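Local atomic coordinates of bacteriocin immunity protein (Pseudomonas aeruginosa, PDB entry 6W0V), a protein that binds the nuclease domain of the bacterial toxin pyocin S8 as its cognate immunity protein, probably protecting cells that make the toxin from its DNase activity. Residues B[16-21]-B[59-65]; B[34-38]-B[47-51]. The protein carries 1 engineered substitution. One frame throughout, in Å; residues are numbered along the deposited sequence.

Interaction 1: residues B[16-21]-B[59-65]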
# COMPACT_ATOMS: atom_id res chain seq x y z
N ILE B 16 7.60 -7.55 11.81
CA ILE B 16 7.03 -8.09 10.55
C ILE B 16 5.61 -8.55 10.85
O ILE B 16 4.73 -8.28 10.04
CB ILE B 16 7.89 -9.25 10.01
CG1 ILE B 16 9.31 -8.79 9.71
CG2 ILE B 16 7.21 -9.86 8.80
CD1 ILE B 16 10.28 -9.93 9.53
N SER B 17 5.45 -9.28 11.95
CA SER B 17 4.15 -9.86 12.35
C SER B 17 3.12 -8.74 12.44
O SER B 17 2.00 -8.94 11.97
CB SER B 17 4.26 -10.59 13.64
OG SER B 17 3.00 -11.12 14.01
N GLU B 18 3.51 -7.59 12.98
CA GLU B 18 2.60 -6.42 13.11
C GLU B 18 1.95 -6.14 11.76
O GLU B 18 0.76 -5.91 11.72
CB GLU B 18 3.36 -5.18 13.58
CG GLU B 18 3.82 -5.27 15.01
CD GLU B 18 4.39 -3.98 15.56
OE1 GLU B 18 3.76 -2.94 15.34
OE2 GLU B 18 5.44 -4.03 16.20
N LEU B 19 2.73 -6.16 10.68
CA LEU B 19 2.20 -5.80 9.34
C LEU B 19 1.10 -6.78 8.92
O LEU B 19 0.19 -6.35 8.22
CB LEU B 19 3.33 -5.76 8.32
CG LEU B 19 4.42 -4.73 8.63
CD1 LEU B 19 5.50 -4.76 7.58
CD2 LEU B 19 3.82 -3.33 8.75
N PHE B 20 1.18 -8.04 9.33
CA PHE B 20 0.15 -9.05 8.96
C PHE B 20 -1.02 -8.98 9.92
O PHE B 20 -2.14 -9.27 9.49
CB PHE B 20 0.75 -10.45 8.97
CG PHE B 20 1.73 -10.67 7.85
CD1 PHE B 20 3.04 -10.23 7.96
CD2 PHE B 20 1.33 -11.31 6.69
CE1 PHE B 20 3.93 -10.43 6.92
CE2 PHE B 20 2.23 -11.51 5.66
CZ PHE B 20 3.53 -11.08 5.78
N ASN B 21 -0.76 -8.63 11.18
CA ASN B 21 -1.68 -8.97 12.31
C ASN B 21 -2.20 -7.72 13.03
O ASN B 21 -3.25 -7.84 13.67
CB ASN B 21 -0.98 -9.93 13.27
CG ASN B 21 -0.60 -11.20 12.56
OD1 ASN B 21 -1.41 -11.79 11.85
ND2 ASN B 21 0.65 -11.62 12.71
N ASP B 59 3.63 -15.87 1.97
CA ASP B 59 3.09 -14.56 2.35
C ASP B 59 2.78 -14.60 3.84
O ASP B 59 1.63 -14.83 4.20
CB ASP B 59 1.88 -14.26 1.48
CG ASP B 59 1.41 -12.85 1.67
OD1 ASP B 59 2.15 -12.09 2.33
OD2 ASP B 59 0.34 -12.55 1.18
N SER B 60 3.80 -14.44 4.68
CA SER B 60 3.67 -14.55 6.16
C SER B 60 4.84 -13.86 6.85
O SER B 60 5.83 -13.56 6.19
CB SER B 60 3.56 -15.99 6.57
OG SER B 60 4.74 -16.69 6.24
N PRO B 61 4.74 -13.53 8.16
CA PRO B 61 5.84 -12.90 8.90
C PRO B 61 7.04 -13.85 8.80
O PRO B 61 8.12 -13.40 8.57
CB PRO B 61 5.29 -12.61 10.31
CG PRO B 61 4.00 -13.41 10.41
CD PRO B 61 3.54 -13.67 8.99
N GLU B 62 6.78 -15.16 8.82
CA GLU B 62 7.87 -16.16 8.73
C GLU B 62 8.54 -16.07 7.35
O GLU B 62 9.76 -16.11 7.31
CB GLU B 62 7.35 -17.56 9.00
CG GLU B 62 6.86 -17.72 10.41
CD GLU B 62 5.42 -17.33 10.64
OE1 GLU B 62 4.97 -17.43 11.80
OE2 GLU B 62 4.75 -16.92 9.67
N GLY B 63 7.75 -15.96 6.28
CA GLY B 63 8.28 -15.86 4.91
C GLY B 63 9.11 -14.61 4.78
O GLY B 63 10.20 -14.63 4.24
N VAL B 64 8.58 -13.50 5.27
CA VAL B 64 9.33 -12.22 5.19
C VAL B 64 10.64 -12.40 5.94
O VAL B 64 11.68 -12.02 5.41
CB VAL B 64 8.53 -11.06 5.78
CG1 VAL B 64 9.39 -9.81 5.86
CG2 VAL B 64 7.24 -10.81 5.02
N LEU B 65 10.56 -12.93 7.15
CA LEU B 65 11.76 -13.09 8.00
C LEU B 65 12.74 -13.98 7.26
O LEU B 65 13.91 -13.61 7.18
CB LEU B 65 11.36 -13.69 9.34
CG LEU B 65 12.52 -13.88 10.31
CD1 LEU B 65 13.03 -12.55 10.82
CD2 LEU B 65 12.11 -14.79 11.45

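Interaction 2: residues B[34-38]-B[47-51]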
# COMPACT_ATOMS: atom_id res chain seq x y z
N VAL B 34 7.16 -0.71 8.71
CA VAL B 34 7.61 -1.19 7.38
C VAL B 34 9.07 -0.79 7.21
O VAL B 34 9.88 -1.63 6.84
CB VAL B 34 6.76 -0.62 6.24
CG1 VAL B 34 7.42 -0.84 4.89
CG2 VAL B 34 5.36 -1.20 6.28
N TYR B 35 9.39 0.47 7.46
CA TYR B 35 10.75 0.97 7.17
C TYR B 35 11.73 0.49 8.23
O TYR B 35 12.89 0.33 7.87
CB TYR B 35 10.72 2.47 6.94
CG TYR B 35 10.27 2.65 5.53
CD1 TYR B 35 11.14 2.41 4.49
CD2 TYR B 35 8.93 2.82 5.24
CE1 TYR B 35 10.72 2.47 3.17
CE2 TYR B 35 8.49 2.89 3.93
CZ TYR B 35 9.39 2.72 2.89
OH TYR B 35 8.98 2.78 1.59
N ALA B 36 11.27 0.25 9.45
CA ALA B 36 12.16 -0.34 10.47
C ALA B 36 12.63 -1.67 9.88
O ALA B 36 13.84 -1.97 9.93
CB ALA B 36 11.46 -0.53 11.79
N ILE B 37 11.71 -2.40 9.27
CA ILE B 37 12.01 -3.73 8.70
C ILE B 37 12.88 -3.54 7.47
O ILE B 37 13.95 -4.15 7.38
CB ILE B 37 10.73 -4.49 8.35
CG1 ILE B 37 9.93 -4.79 9.61
CG2 ILE B 37 11.07 -5.75 7.55
CD1 ILE B 37 8.52 -5.13 9.34
N VAL B 38 12.40 -2.79 6.51
CA VAL B 38 13.02 -2.73 5.16
C VAL B 38 14.38 -2.05 5.27
O VAL B 38 15.31 -2.51 4.62
CB VAL B 38 12.06 -2.04 4.18
CG1 VAL B 38 12.76 -1.55 2.93
CG2 VAL B 38 10.92 -2.98 3.85
N THR B 47 10.46 -3.10 0.11
CA THR B 47 9.14 -3.40 0.68
C THR B 47 8.52 -4.60 -0.03
O THR B 47 7.60 -5.19 0.53
CB THR B 47 8.22 -2.18 0.57
OG1 THR B 47 8.23 -1.75 -0.79
CG2 THR B 47 8.67 -1.06 1.48
N ASP B 48 9.01 -4.95 -1.23
CA ASP B 48 8.42 -6.08 -1.99
C ASP B 48 8.53 -7.34 -1.15
O ASP B 48 7.67 -8.19 -1.27
CB ASP B 48 9.13 -6.32 -3.31
CG ASP B 48 8.83 -5.26 -4.34
OD1 ASP B 48 8.11 -4.30 -3.98
OD2 ASP B 48 9.31 -5.40 -5.45
N ILE B 49 9.58 -7.43 -0.35
CA ILE B 49 9.85 -8.66 0.44
C ILE B 49 8.70 -8.87 1.42
O ILE B 49 8.42 -10.02 1.78
CB ILE B 49 11.23 -8.52 1.10
CG1 ILE B 49 11.96 -9.86 1.14
CG2 ILE B 49 11.13 -7.83 2.45
CD1 ILE B 49 12.38 -10.33 -0.24
N ILE B 50 7.99 -7.80 1.80
CA ILE B 50 6.81 -7.88 2.69
C ILE B 50 5.55 -7.92 1.82
O ILE B 50 4.70 -8.78 2.04
CB ILE B 50 6.77 -6.67 3.62
CG1 ILE B 50 8.04 -6.57 4.46
CG2 ILE B 50 5.52 -6.72 4.48
CD1 ILE B 50 8.25 -5.21 5.09
N PHE B 51 5.42 -6.95 0.92
CA PHE B 51 4.12 -6.62 0.29
C PHE B 51 3.91 -7.37 -1.02
O PHE B 51 2.77 -7.49 -1.44
CB PHE B 51 4.01 -5.12 0.09
CG PHE B 51 3.84 -4.43 1.40
CD1 PHE B 51 2.58 -4.32 1.97
CD2 PHE B 51 4.93 -3.95 2.10
CE1 PHE B 51 2.43 -3.73 3.22
CE2 PHE B 51 4.77 -3.34 3.33
CZ PHE B 51 3.52 -3.24 3.89

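Interaction 1: residues B[16-21]-B[59-65]
Phe20 and Pro61 make the central pair of this contact, where the last turns of one helix meet the first turn of another. The CD corner of the pyrrolidine lies over a face of the phenyl ring in a CH-pi arrangement, with Pro61 CD 3.7 Å from the Phe20 ring centroid and 13° off its normal, while CB turns to the backbone of Ser17. The same face continues onto the peptide that leads into the proline, with Phe20 CZ 3.3 Å from Ser60 C. At the rim of the ring, near its plane, come Val64 CG2, 3.8 Å from Phe20 CZ, and the carboxylate oxygen Asp59 OD1, 3.4 Å from Phe20 CE2. Ile16, one turn earlier, adds an aliphatic fork. With CG1 beside the backbone N (chi1 -60°), the CG2 branch is left anti to that nitrogen and presses against the helix start, 3.3 Å from Pro61 CA, tight for two carbons. Its other branch ends at CD1, which rests 3.9 Å from Leu65 CB.

In the second shell, Ser60 is the N-cap of the helix that Pro61 begins: Ser60 OG accepts from Gly63 N at 3.1 Å and also bonds to Glu58. Within the last turn of helix 9-21, Asn21 ND2 donates to Ser17 OG at 2.7 Å, the acceptor lying in the plane of the amide. The other carboxylate oxygen of Asp59 takes a hydrogen bond from the backbone N of Lys68 in the pyocin S8 chain, so this edge of the packing reaches the toxin interface.

In the all-helical fold of the family, helices 9-21 and 61-74 run roughly antiparallel here, their short segments at 143°. Leu65 extends the packing back to Phe13, while Leu19 packs against Val33 of helix 27-41.

Interaction 2: residues B[34-38]-B[47-51]
Ile50 CD1 reaches in between Val38 and Ile37 of the facing helix, 3.7 Å from Val38 CG2 and 3.8 Å from Ile37 CG2, filling the angle between two successive residues of an aliphatic ridge that Val34 completes. Thr47 CG2 takes the neighbouring place, 3.6 Å from Val34 CG1 and 3.8 Å from Val38 CG2, and thus bridges side chains one turn apart.

Aromatic rings flank this apolar seam. Phe51 turns its edge to the helix, with CZ 3.6 Å from Val34 CG2 near the ring plane, while a face of the same ring is backed by Ile50 CG2. On the other partner Tyr35 starts out away from Thr47, yet its ring swings round until Tyr35 OH is 3.9 Å from Thr47 CG2.

No hydrogen bond links the two segments; the polar groups serve the turn and the toxin. Thr47 O accepts from both Ile50 N and Phe51 N, the latter at 2.8 Å, tying the single short turn together. The Thr47 hydroxyl sits between the backbone N and the carbonyl carbon (chi1 53°), a torsion that sends CG2 to the ridge and leaves OG1 for a hydrogen bond to Gln87 OE1 of the pyocin S8 chain. Asp48 OD1 bonds to Lys84 N and Phe51 stacks on Phe81, both in that chain, consistent with the nuclease-binding role of this region in colicin immunity proteins.

Helices 27-41 and 48-51 lie side by side at the toxin interface, Val34 and Tyr35 packing on the same Phe81 of the pyocin S8 chain. Ile37 carries the packing on to Leu15 and Leu19 of helix 9-21 and Ile68 of helix 61-74, and Ile50 joins Val64 of that last helix.

From the N terminus the chain first lays down helix 9-21, whose closing turns are met by residues 59-65, far along the chain. Helix 27-41 follows, and interaction 2 closes a short loop when residues 47-51 fold back on it. That loop is nested wholly within the longer one closed by interaction 1; the two do not cross. Their centres lie about 10 Å apart, and they touch directly: Leu19 CD1 is 3.5 Å from Ile37 CD1, and Val64 CG2 is 3.5 Å from Ile49 O. Together the contacts tie all four helices into one compact domain, joining first helix to last and second to third.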